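Local coordinates for DUF1285 domain-containing protein (Shewanella baltica, PDB 2RA9), which is of unknown function but belongs to the DUF1285 family, whose members may take part in signal transduction, at residues Val118-Glu123 with Tyr136-Glu141; Ala77-Val82 with Thr101-Val106; Val82-Ala87 with Ser91-Ser96. All coordinates share one frame; numbering follows the deposited sequence.

Interaction 1 (Val118-Glu123 with Tyr136-Glu141); sequences VYLPLE and YNFVNE. With NA (sodium ion), chain B; EDO (1,2-ethanediol), chain H; EDO (1,2-ethanediol), chain F; EDO (1,2-ethanediol), chain D.
Phe138 lays the far end of its ring against Val118 and Leu120, and this apolar packing joins helix 135-141 to strand 118-121 through side chains alone. Val118 and Leu120, two apart on the strand, point to the same side and so meet the same ring. Both methyls of Leu120 meet the ring, CD1 at 4.0 Å from Phe138 CE1 and CD2 at 4.1 Å from Phe138 CZ. Val118 CG1 lies farther round the rim, 4.3 Å from Phe138 CE2. Leu120 CD1 and Val118 CG1 come at the ring obliquely, and Leu120 and Phe138 run past one another in opposite directions. The phenylalanine can reach them because its CG is anti to the backbone N (chi1 176°), which carries the ring off the helix toward the sheet.

Strand 118-121 belongs to a mixed sheet, hydrogen-bonded to strand 127-130 on one flank and to Lys112 on the other; the helix covers one face. Leu130 touches both Val118 and Phe138, and Phe84 extends the same apolar layer. The other sheet of the chain has the same strand order, in keeping with the repeated structural motifs of this fold.

Small molecules take several of the polar groups nearby. Val118 N gives a nearly straight bond (168°) of 2.9 Å to O2 of one 1,2-ethanediol, and Asn137 ND2 one of 2.8 Å to O1 of another; both diols probably come from the crystallisation liquor. A third diol donates from O1 to Asn140 OD1.

Metal binding takes the helix backbone. Asn140 O coordinates a sodium ion at 2.5 Å, joined by Phe142 O and three waters. One of these waters also donates to Val139 O, so a second helix carbonyl holds part of the ion's shell through water.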
loop_
_atom_site.group_PDB
_atom_site.type_symbol
_atom_site.label_atom_id
_atom_site.label_comp_id
_atom_site.label_asym_id
_atom_site.label_seq_id
_atom_site.Cartn_x
_atom_site.Cartn_y
_atom_site.Cartn_z
ATOM N N VAL A 118 -5.898 -6.721 -7.453
ATOM C CA VAL A 118 -6.655 -5.500 -7.303
ATOM C C VAL A 118 -5.854 -4.575 -6.393
ATOM O O VAL A 118 -5.255 -5.000 -5.403
ATOM C CB VAL A 118 -8.011 -5.769 -6.699
ATOM C CG1 VAL A 118 -8.770 -4.450 -6.427
ATOM C CG2 VAL A 118 -8.820 -6.685 -7.625
ATOM N N TYR A 119 -5.846 -3.304 -6.770
ATOM C CA TYR A 119 -5.096 -2.266 -6.053
ATOM C C TYR A 119 -5.982 -1.109 -5.669
ATOM O O TYR A 119 -6.836 -0.732 -6.429
ATOM C CB TYR A 119 -3.934 -1.743 -6.902
ATOM C CG TYR A 119 -3.000 -2.803 -7.388
ATOM C CD1 TYR A 119 -3.287 -3.532 -8.533
ATOM C CD2 TYR A 119 -1.802 -3.059 -6.749
ATOM C CE1 TYR A 119 -2.434 -4.475 -9.004
ATOM C CE2 TYR A 119 -0.918 -4.056 -7.225
ATOM C CZ TYR A 119 -1.258 -4.776 -8.326
ATOM O OH TYR A 119 -0.406 -5.725 -8.822
ATOM N N LEU A 120 -5.784 -0.552 -4.471
ATOM C CA LEU A 120 -6.544 0.607 -4.024
ATOM C C LEU A 120 -5.605 1.782 -3.810
ATOM O O LEU A 120 -4.515 1.605 -3.272
ATOM C CB LEU A 120 -7.312 0.316 -2.722
ATOM C CG LEU A 120 -8.440 -0.724 -2.803
ATOM C CD1 LEU A 120 -8.994 -1.112 -1.429
ATOM C CD2 LEU A 120 -9.574 -0.247 -3.734
ATOM N N PRO A 121 -6.027 2.995 -4.182
ATOM C CA PRO A 121 -5.106 4.110 -4.036
ATOM C C PRO A 121 -5.122 4.693 -2.621
ATOM O O PRO A 121 -6.171 4.835 -2.002
ATOM C CB PRO A 121 -5.599 5.103 -5.088
ATOM C CG PRO A 121 -7.091 4.850 -5.155
ATOM C CD PRO A 121 -7.291 3.408 -4.822
ATOM N N LEU A 122 -3.920 4.949 -2.117
ATOM C CA LEU A 122 -3.700 5.489 -0.794
ATOM C C LEU A 122 -3.007 6.831 -0.957
ATOM O O LEU A 122 -2.948 7.382 -2.054
ATOM C CB LEU A 122 -2.834 4.511 0.027
ATOM C CG LEU A 122 -3.231 3.034 -0.058
ATOM C CD1 LEU A 122 -2.236 2.159 0.622
ATOM C CD2 LEU A 122 -4.651 2.781 0.457
ATOM N N GLU A 123 -2.406 7.328 0.114
ATOM C CA GLU A 123 -1.780 8.646 0.084
ATOM C C GLU A 123 -0.393 8.586 -0.505
ATOM O O GLU A 123 0.163 7.524 -0.705
ATOM C CB GLU A 123 -1.730 9.226 1.502
ATOM C CG GLU A 123 -0.814 8.516 2.463
ATOM C CD GLU A 123 -1.455 7.409 3.293
ATOM O OE1 GLU A 123 -2.527 6.872 2.903
ATOM O OE2 GLU A 123 -0.861 7.084 4.358
ATOM N N TYR A 136 -12.119 -12.080 -1.337
ATOM C CA TYR A 136 -13.536 -12.399 -1.400
ATOM C C TYR A 136 -14.349 -11.481 -0.524
ATOM O O TYR A 136 -15.421 -11.067 -0.922
ATOM C CB TYR A 136 -13.808 -13.874 -1.012
ATOM C CG TYR A 136 -13.224 -14.910 -1.962
ATOM C CD1 TYR A 136 -13.345 -14.809 -3.340
ATOM C CD2 TYR A 136 -12.577 -16.031 -1.466
ATOM C CE1 TYR A 136 -12.786 -15.764 -4.191
ATOM C CE2 TYR A 136 -11.994 -16.973 -2.316
ATOM C CZ TYR A 136 -12.135 -16.865 -3.681
ATOM O OH TYR A 136 -11.547 -17.815 -4.530
ATOM N N ASN A 137 -13.855 -11.150 0.661
ATOM C CA ASN A 137 -14.568 -10.216 1.519
ATOM C C ASN A 137 -14.730 -8.836 0.839
ATOM O O ASN A 137 -15.768 -8.165 0.977
ATOM C CB ASN A 137 -13.874 -10.078 2.881
ATOM C CG ASN A 137 -13.983 -11.320 3.744
ATOM O OD1 ASN A 137 -14.944 -12.105 3.649
ATOM N ND2 ASN A 137 -12.983 -11.498 4.630
ATOM N N PHE A 138 -13.715 -8.417 0.090
ATOM C CA PHE A 138 -13.754 -7.145 -0.635
ATOM C C PHE A 138 -14.854 -7.203 -1.699
ATOM O O PHE A 138 -15.655 -6.272 -1.850
ATOM C CB PHE A 138 -12.356 -6.850 -1.286
ATOM C CG PHE A 138 -12.345 -5.617 -2.122
ATOM C CD1 PHE A 138 -12.231 -4.368 -1.533
ATOM C CD2 PHE A 138 -12.466 -5.686 -3.494
ATOM C CE1 PHE A 138 -12.228 -3.210 -2.306
ATOM C CE2 PHE A 138 -12.495 -4.533 -4.260
ATOM C CZ PHE A 138 -12.359 -3.303 -3.668
ATOM N N VAL A 139 -14.893 -8.298 -2.451
ATOM C CA VAL A 139 -15.926 -8.419 -3.490
ATOM C C VAL A 139 -17.320 -8.332 -2.841
ATOM O O VAL A 139 -18.222 -7.647 -3.342
ATOM C CB VAL A 139 -15.748 -9.688 -4.358
ATOM C CG1 VAL A 139 -16.870 -9.773 -5.411
ATOM C CG2 VAL A 139 -14.406 -9.715 -5.059
ATOM N N ASN A 140 -17.493 -9.042 -1.742
ATOM C CA ASN A 140 -18.742 -9.025 -0.973
ATOM C C ASN A 140 -19.091 -7.644 -0.458
ATOM O O ASN A 140 -20.267 -7.350 -0.242
ATOM C CB ASN A 140 -18.656 -9.936 0.246
ATOM C CG ASN A 140 -18.553 -11.438 -0.082
ATOM O OD1 ASN A 140 -18.854 -11.911 -1.193
ATOM N ND2 ASN A 140 -18.128 -12.185 0.913
ATOM N N GLU A 141 -18.091 -6.813 -0.198
ATOM C CA GLU A 141 -18.308 -5.473 0.399
ATOM C C GLU A 141 -18.960 -4.470 -0.543
ATOM O O GLU A 141 -19.545 -3.477 -0.100
ATOM C CB GLU A 141 -16.955 -4.877 0.851
ATOM C CG GLU A 141 -17.050 -3.581 1.647
ATOM C CD GLU A 141 -17.852 -3.739 2.931
ATOM O OE1 GLU A 141 -17.696 -4.760 3.607
ATOM O OE2 GLU A 141 -18.673 -2.857 3.261
HETATM NA NA NA B . -22.074 -6.376 -1.727
HETATM C C1 EDO H . -20.797 -10.901 -4.622
HETATM O O1 EDO H . -20.705 -10.756 -3.188
HETATM C C2 EDO H . -22.184 -10.565 -5.110
HETATM O O2 EDO H . -22.710 -9.404 -4.447
HETATM C C1 EDO F . -6.071 -10.931 -4.861
HETATM O O1 EDO F . -5.414 -11.544 -5.979
HETATM C C2 EDO F . -6.451 -9.489 -5.175
HETATM O O2 EDO F . -5.282 -8.651 -5.338
HETATM C C1 EDO D . -10.787 -8.330 5.557
HETATM O O1 EDO D . -10.904 -9.641 5.011
HETATM C C2 EDO D . -12.144 -7.828 6.010
HETATM O O2 EDO D . -12.466 -8.396 7.280
HETATM O O HOH W 1 -20.975 -7.557 -3.521
HETATM O O HOH W 2 -23.157 -8.458 -1.178
HETATM O O HOH W 3 -22.764 -5.787 0.467
#

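Interaction 2 (Ala77-Val82 with Thr101-Val106); sequences APLLIV and TLHHNV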
loop_
_atom_site.group_PDB
_atom_site.type_symbol
_atom_site.label_atom_id
_atom_site.label_comp_id
_atom_site.label_asym_id
_atom_site.label_seq_id
_atom_site.Cartn_x
_atom_site.Cartn_y
_atom_site.Cartn_z
ATOM N N ALA A 77 3.325 -3.670 -5.501
ATOM C CA ALA A 77 2.808 -2.503 -4.802
ATOM C C ALA A 77 3.595 -2.300 -3.496
ATOM O O ALA A 77 4.129 -3.255 -2.899
ATOM C CB ALA A 77 1.365 -2.695 -4.454
ATOM N N PRO A 78 3.692 -1.064 -3.043
ATOM C CA PRO A 78 4.504 -0.813 -1.843
ATOM C C PRO A 78 3.892 -1.372 -0.553
ATOM O O PRO A 78 4.603 -1.578 0.433
ATOM C CB PRO A 78 4.544 0.732 -1.778
ATOM C CG PRO A 78 3.374 1.185 -2.558
ATOM C CD PRO A 78 3.243 0.193 -3.659
ATOM N N LEU A 79 2.571 -1.592 -0.572
ATOM C CA LEU A 79 1.834 -1.990 0.604
ATOM C C LEU A 79 0.874 -3.115 0.229
ATOM O O LEU A 79 0.314 -3.115 -0.857
ATOM C CB LEU A 79 1.056 -0.806 1.148
ATOM C CG LEU A 79 1.918 0.303 1.772
ATOM C CD1 LEU A 79 1.179 1.560 1.926
ATOM C CD2 LEU A 79 2.542 -0.159 3.100
ATOM N N LEU A 80 0.714 -4.085 1.135
ATOM C CA LEU A 80 -0.239 -5.169 0.976
ATOM C C LEU A 80 -1.377 -4.952 1.996
ATOM O O LEU A 80 -1.168 -5.008 3.221
ATOM C CB LEU A 80 0.446 -6.508 1.272
ATOM C CG LEU A 80 -0.434 -7.738 0.961
ATOM C CD1 LEU A 80 -0.453 -8.004 -0.521
ATOM C CD2 LEU A 80 0.033 -8.951 1.754
ATOM N N ILE A 81 -2.571 -4.746 1.476
ATOM C CA ILE A 81 -3.762 -4.554 2.281
ATOM C C ILE A 81 -4.268 -5.900 2.801
ATOM O O ILE A 81 -4.529 -6.819 2.040
ATOM C CB ILE A 81 -4.848 -3.839 1.496
ATOM C CG1 ILE A 81 -4.430 -2.378 1.235
ATOM C CG2 ILE A 81 -6.206 -3.917 2.261
ATOM C CD1 ILE A 81 -5.269 -1.595 0.210
ATOM N N VAL A 82 -4.431 -6.023 4.109
ATOM C CA VAL A 82 -4.829 -7.298 4.721
ATOM C C VAL A 82 -6.187 -7.191 5.440
ATOM O O VAL A 82 -6.782 -8.219 5.777
ATOM C CB VAL A 82 -3.748 -7.848 5.636
ATOM C CG1 VAL A 82 -2.484 -8.099 4.846
ATOM C CG2 VAL A 82 -3.450 -6.957 6.897
ATOM N N THR A 101 0.298 -0.434 8.772
ATOM C CA THR A 101 -0.114 0.936 8.482
ATOM C C THR A 101 -1.619 0.990 8.308
ATOM O O THR A 101 -2.237 -0.006 7.918
ATOM C CB THR A 101 0.605 1.549 7.247
ATOM O OG1 THR A 101 0.362 0.786 6.068
ATOM C CG2 THR A 101 2.119 1.626 7.460
ATOM N N LEU A 102 -2.199 2.151 8.636
ATOM C CA LEU A 102 -3.619 2.402 8.547
ATOM C C LEU A 102 -3.874 3.579 7.618
ATOM O O LEU A 102 -3.211 4.613 7.712
ATOM C CB LEU A 102 -4.140 2.759 9.939
ATOM C CG LEU A 102 -5.625 3.094 10.091
ATOM C CD1 LEU A 102 -6.517 1.935 9.729
ATOM C CD2 LEU A 102 -5.898 3.611 11.545
ATOM N N HIS A 103 -4.873 3.446 6.747
ATOM C CA HIS A 103 -5.182 4.437 5.736
ATOM C C HIS A 103 -6.680 4.690 5.711
ATOM O O HIS A 103 -7.477 3.755 5.821
ATOM C CB HIS A 103 -4.685 3.956 4.367
ATOM C CG HIS A 103 -3.261 3.483 4.385
ATOM N ND1 HIS A 103 -2.197 4.304 4.078
ATOM C CD2 HIS A 103 -2.715 2.290 4.735
ATOM C CE1 HIS A 103 -1.061 3.640 4.255
ATOM N NE2 HIS A 103 -1.342 2.422 4.671
ATOM N N HIS A 104 -7.042 5.954 5.555
ATOM C CA HIS A 104 -8.436 6.377 5.600
ATOM C C HIS A 104 -8.898 6.895 4.265
ATOM O O HIS A 104 -8.116 7.167 3.362
ATOM C CB HIS A 104 -8.632 7.478 6.659
ATOM C CG HIS A 104 -8.047 7.138 7.992
ATOM N ND1 HIS A 104 -8.626 6.240 8.859
ATOM C CD2 HIS A 104 -6.905 7.554 8.592
ATOM C CE1 HIS A 104 -7.887 6.135 9.950
ATOM N NE2 HIS A 104 -6.831 6.915 9.808
ATOM N N ASN A 105 -10.215 7.021 4.139
ATOM C CA ASN A 105 -10.826 7.635 2.984
ATOM C C ASN A 105 -10.503 6.934 1.672
ATOM O O ASN A 105 -10.382 7.553 0.614
ATOM C CB ASN A 105 -10.466 9.130 2.936
ATOM C CG ASN A 105 -10.880 9.842 4.196
ATOM O OD1 ASN A 105 -12.015 9.678 4.658
ATOM N ND2 ASN A 105 -9.962 10.629 4.781
ATOM N N VAL A 106 -10.452 5.613 1.733
ATOM C CA VAL A 106 -10.058 4.835 0.571
ATOM C C VAL A 106 -11.272 4.511 -0.280
ATOM O O VAL A 106 -12.276 4.047 0.237
ATOM C CB VAL A 106 -9.301 3.556 0.991
ATOM C CG1 VAL A 106 -8.904 2.714 -0.242
ATOM C CG2 VAL A 106 -8.070 3.925 1.772
#
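Strands 79-86 and 102-106 flank strand 93-97 in one sheet, so the backbones of Ala77-Val82 and Thr101-Val106 stay well apart, 8.6 Å between Leu79 CA and Thr101 CA at their closest pair, and only side chains bridge the gap. Leu79 does so with both branches of its fork. CD1 approaches the imidazole of His103 obliquely, 3.8 Å from His103 NE2 and equally near CE1. CD2 turns to the threonine and lies 3.8 Å from Thr101 OG1, the two side chains meeting at about a right angle.

The polar atoms these methyls touch are paired with each other. Thr101 OG1 and His103 NE2 are 2.7 Å apart and hydrogen-bonded; the threonine hydroxyl sits between its own backbone N and carbonyl carbon (chi1 59°), which turns it toward the histidine. The hydroxyl also bonds Thr97 OG1, while His103 ND1 bonds Glu123 OE1, so both ring nitrogens are held and the imidazole cannot easily rotate. Leu122 and Ile99 add carbon around Leu79. Farther along, Asn105 and Val106 both face Leu93 in a G1 beta bulge, where the chain turns a corner.

The leucine methyls thus lie beside a short hydrogen bond and probably help to shield it from water, and the carboxylate of Glu123 would probably favour a protonated ND1.

Interaction 3 (Val82-Ala87 with Ser91-Ser96); sequences VDFERA and SLLNVS. With EDO (1,2-ethanediol), chain D.
Ser96 O is gripped by two successive amides, Val82 N at 2.9 Å and, more weakly, Asp83 N at 3.4 Å from the same oxygen. Because Val82 and Asp83 both face Ser96, this is a classic beta bulge, at one end of the paired region. Beyond it the pairing is regular: Ser96 N bonds Asp83 O, and Glu85 and Asn94 form a hydrogen-bonded pair whose Asn94 N to Glu85 O bond measures 2.8 Å. Strands 79-86 and 93-97 make an antiparallel beta hairpin, the N-to-C directions of their short segments 162° apart.

Phe84 and Val95, a non-hydrogen-bonded pair, share a face, with Phe84 CB 3.8 Å from Val95 CG1. The side chains of Phe84 and Leu93 lie side by side, pointing the same way, with Phe84 CD1 4.1 Å from Leu93 CD2, and the Phe84 ring reaches helix 135-141. A 1,2-ethanediol, probably from the crystallisation liquor, lies over one ring face, offset toward the rim.

At the turn end, Arg86 runs extended from CG to NE past Ser91. Its NH1 donates to Ser91 O at 2.8 Å through a bent bond (133°), while its CG packs 3.7 Å from Leu93 CD2. Arg86 NE also forms a salt bridge to Glu141, and NH1 one to Asp146. With an alanine here, Ser91 O would probably lose this donor and Glu141 and Asp146 their positive partner.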
loop_
_atom_site.group_PDB
_atom_site.type_symbol
_atom_site.label_atom_id
_atom_site.label_comp_id
_atom_site.label_asym_id
_atom_site.label_seq_id
_atom_site.Cartn_x
_atom_site.Cartn_y
_atom_site.Cartn_z
ATOM N N VAL A 82 -4.431 -6.023 4.109
ATOM C CA VAL A 82 -4.829 -7.298 4.721
ATOM C C VAL A 82 -6.187 -7.191 5.440
ATOM O O VAL A 82 -6.782 -8.219 5.777
ATOM C CB VAL A 82 -3.748 -7.848 5.636
ATOM C CG1 VAL A 82 -2.484 -8.099 4.846
ATOM C CG2 VAL A 82 -3.450 -6.957 6.897
ATOM N N ASP A 83 -6.692 -5.978 5.657
ATOM C CA ASP A 83 -7.989 -5.775 6.324
ATOM C C ASP A 83 -8.575 -4.457 5.895
ATOM O O ASP A 83 -7.861 -3.558 5.418
ATOM C CB ASP A 83 -7.793 -5.826 7.852
ATOM C CG ASP A 83 -9.039 -6.223 8.619
ATOM O OD1 ASP A 83 -10.084 -6.511 8.014
ATOM O OD2 ASP A 83 -8.949 -6.232 9.866
ATOM N N PHE A 84 -9.883 -4.326 6.062
ATOM C CA PHE A 84 -10.591 -3.130 5.692
ATOM C C PHE A 84 -11.931 -3.095 6.436
ATOM O O PHE A 84 -12.438 -4.147 6.864
ATOM C CB PHE A 84 -10.789 -3.030 4.164
ATOM C CG PHE A 84 -11.663 -4.128 3.607
ATOM C CD1 PHE A 84 -13.032 -4.016 3.671
ATOM C CD2 PHE A 84 -11.120 -5.279 3.054
ATOM C CE1 PHE A 84 -13.864 -5.040 3.223
ATOM C CE2 PHE A 84 -11.974 -6.297 2.599
ATOM C CZ PHE A 84 -13.358 -6.128 2.718
ATOM N N GLU A 85 -12.483 -1.903 6.563
ATOM C CA GLU A 85 -13.822 -1.703 7.113
ATOM C C GLU A 85 -14.350 -0.358 6.653
ATOM O O GLU A 85 -13.583 0.574 6.406
ATOM C CB GLU A 85 -13.752 -1.740 8.663
ATOM C CG GLU A 85 -15.060 -1.517 9.393
ATOM C CD GLU A 85 -14.888 -1.508 10.896
ATOM O OE1 GLU A 85 -13.815 -1.080 11.385
ATOM O OE2 GLU A 85 -15.848 -1.908 11.589
ATOM N N ARG A 86 -15.670 -0.241 6.489
ATOM C CA ARG A 86 -16.280 1.097 6.362
ATOM C C ARG A 86 -16.492 1.700 7.753
ATOM O O ARG A 86 -16.967 1.007 8.659
ATOM C CB ARG A 86 -17.637 1.004 5.667
ATOM C CG ARG A 86 -17.556 0.572 4.237
ATOM C CD ARG A 86 -18.902 0.553 3.587
ATOM N NE ARG A 86 -18.930 -0.263 2.364
ATOM C CZ ARG A 86 -18.927 0.211 1.128
ATOM N NH1 ARG A 86 -18.904 1.524 0.860
ATOM N NH2 ARG A 86 -19.004 -0.628 0.131
ATOM N N ALA A 87 -16.174 2.977 7.913
ATOM C CA ALA A 87 -16.503 3.705 9.140
ATOM C C ALA A 87 -18.009 3.695 9.388
ATOM O O ALA A 87 -18.459 3.510 10.538
ATOM C CB ALA A 87 -15.980 5.165 9.055
ATOM N N SER A 91 -19.873 4.186 3.520
ATOM C CA SER A 91 -18.773 5.123 3.564
ATOM C C SER A 91 -17.550 4.618 2.790
ATOM O O SER A 91 -17.506 3.485 2.291
ATOM C CB SER A 91 -18.399 5.449 5.017
ATOM O OG SER A 91 -17.613 4.432 5.601
ATOM N N LEU A 92 -16.570 5.497 2.652
ATOM C CA LEU A 92 -15.248 5.134 2.203
ATOM C C LEU A 92 -14.633 4.157 3.184
ATOM O O LEU A 92 -15.149 3.938 4.286
ATOM C CB LEU A 92 -14.376 6.385 2.054
ATOM C CG LEU A 92 -14.804 7.413 1.017
ATOM C CD1 LEU A 92 -13.916 8.639 1.078
ATOM C CD2 LEU A 92 -14.831 6.857 -0.382
ATOM N N LEU A 93 -13.523 3.539 2.781
ATOM C CA LEU A 93 -12.943 2.473 3.573
ATOM C C LEU A 93 -11.761 2.973 4.387
ATOM O O LEU A 93 -11.028 3.872 3.956
ATOM C CB LEU A 93 -12.432 1.358 2.685
ATOM C CG LEU A 93 -13.377 0.519 1.860
ATOM C CD1 LEU A 93 -12.519 -0.476 1.018
ATOM C CD2 LEU A 93 -14.289 -0.204 2.753
ATOM N N ASN A 94 -11.599 2.353 5.543
ATOM C CA ASN A 94 -10.329 2.332 6.258
ATOM C C ASN A 94 -9.676 1.012 5.898
ATOM O O ASN A 94 -10.348 -0.031 5.918
ATOM C CB ASN A 94 -10.537 2.373 7.770
ATOM C CG ASN A 94 -11.140 3.683 8.240
ATOM O OD1 ASN A 94 -10.772 4.756 7.772
ATOM N ND2 ASN A 94 -12.098 3.592 9.165
ATOM N N VAL A 95 -8.381 1.030 5.554
ATOM C CA VAL A 95 -7.635 -0.216 5.300
ATOM C C VAL A 95 -6.410 -0.274 6.146
ATOM O O VAL A 95 -5.851 0.775 6.518
ATOM C CB VAL A 95 -7.276 -0.438 3.815
ATOM C CG1 VAL A 95 -8.538 -0.223 2.921
ATOM C CG2 VAL A 95 -6.106 0.507 3.347
ATOM N N SER A 96 -5.980 -1.491 6.435
ATOM C CA SER A 96 -4.719 -1.690 7.116
ATOM C C SER A 96 -3.872 -2.694 6.354
ATOM O O SER A 96 -4.378 -3.475 5.540
ATOM C CB SER A 96 -4.936 -2.088 8.570
ATOM O OG SER A 96 -5.495 -3.361 8.662
HETATM C C1 EDO D . -10.787 -8.330 5.557
HETATM O O1 EDO D . -10.904 -9.641 5.011
HETATM C C2 EDO D . -12.144 -7.828 6.010
HETATM O O2 EDO D . -12.466 -8.396 7.280
#

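How the interactions relate
All three interactions reach one mixed sheet, with centres 9 to 10 Å apart. Along the chain, interaction 3 closes the hairpin of strands 79-86 and 93-97, interaction 2 spans it by joining strand 79-86 to the outer strand 102-106, and interaction 1 follows, setting helix 135-141 on the sheet. Interactions 2 and 3 share Val82, and His103 N to Val95 O ties their strands together. Leu122 packs on Leu79 and Val106, linking interaction 1 to interaction 2. Phe84 and Arg86 of interaction 3 both meet helix 135-141 of interaction 1. These links probably help hold the later part of the chain together, with the sodium site at its margin.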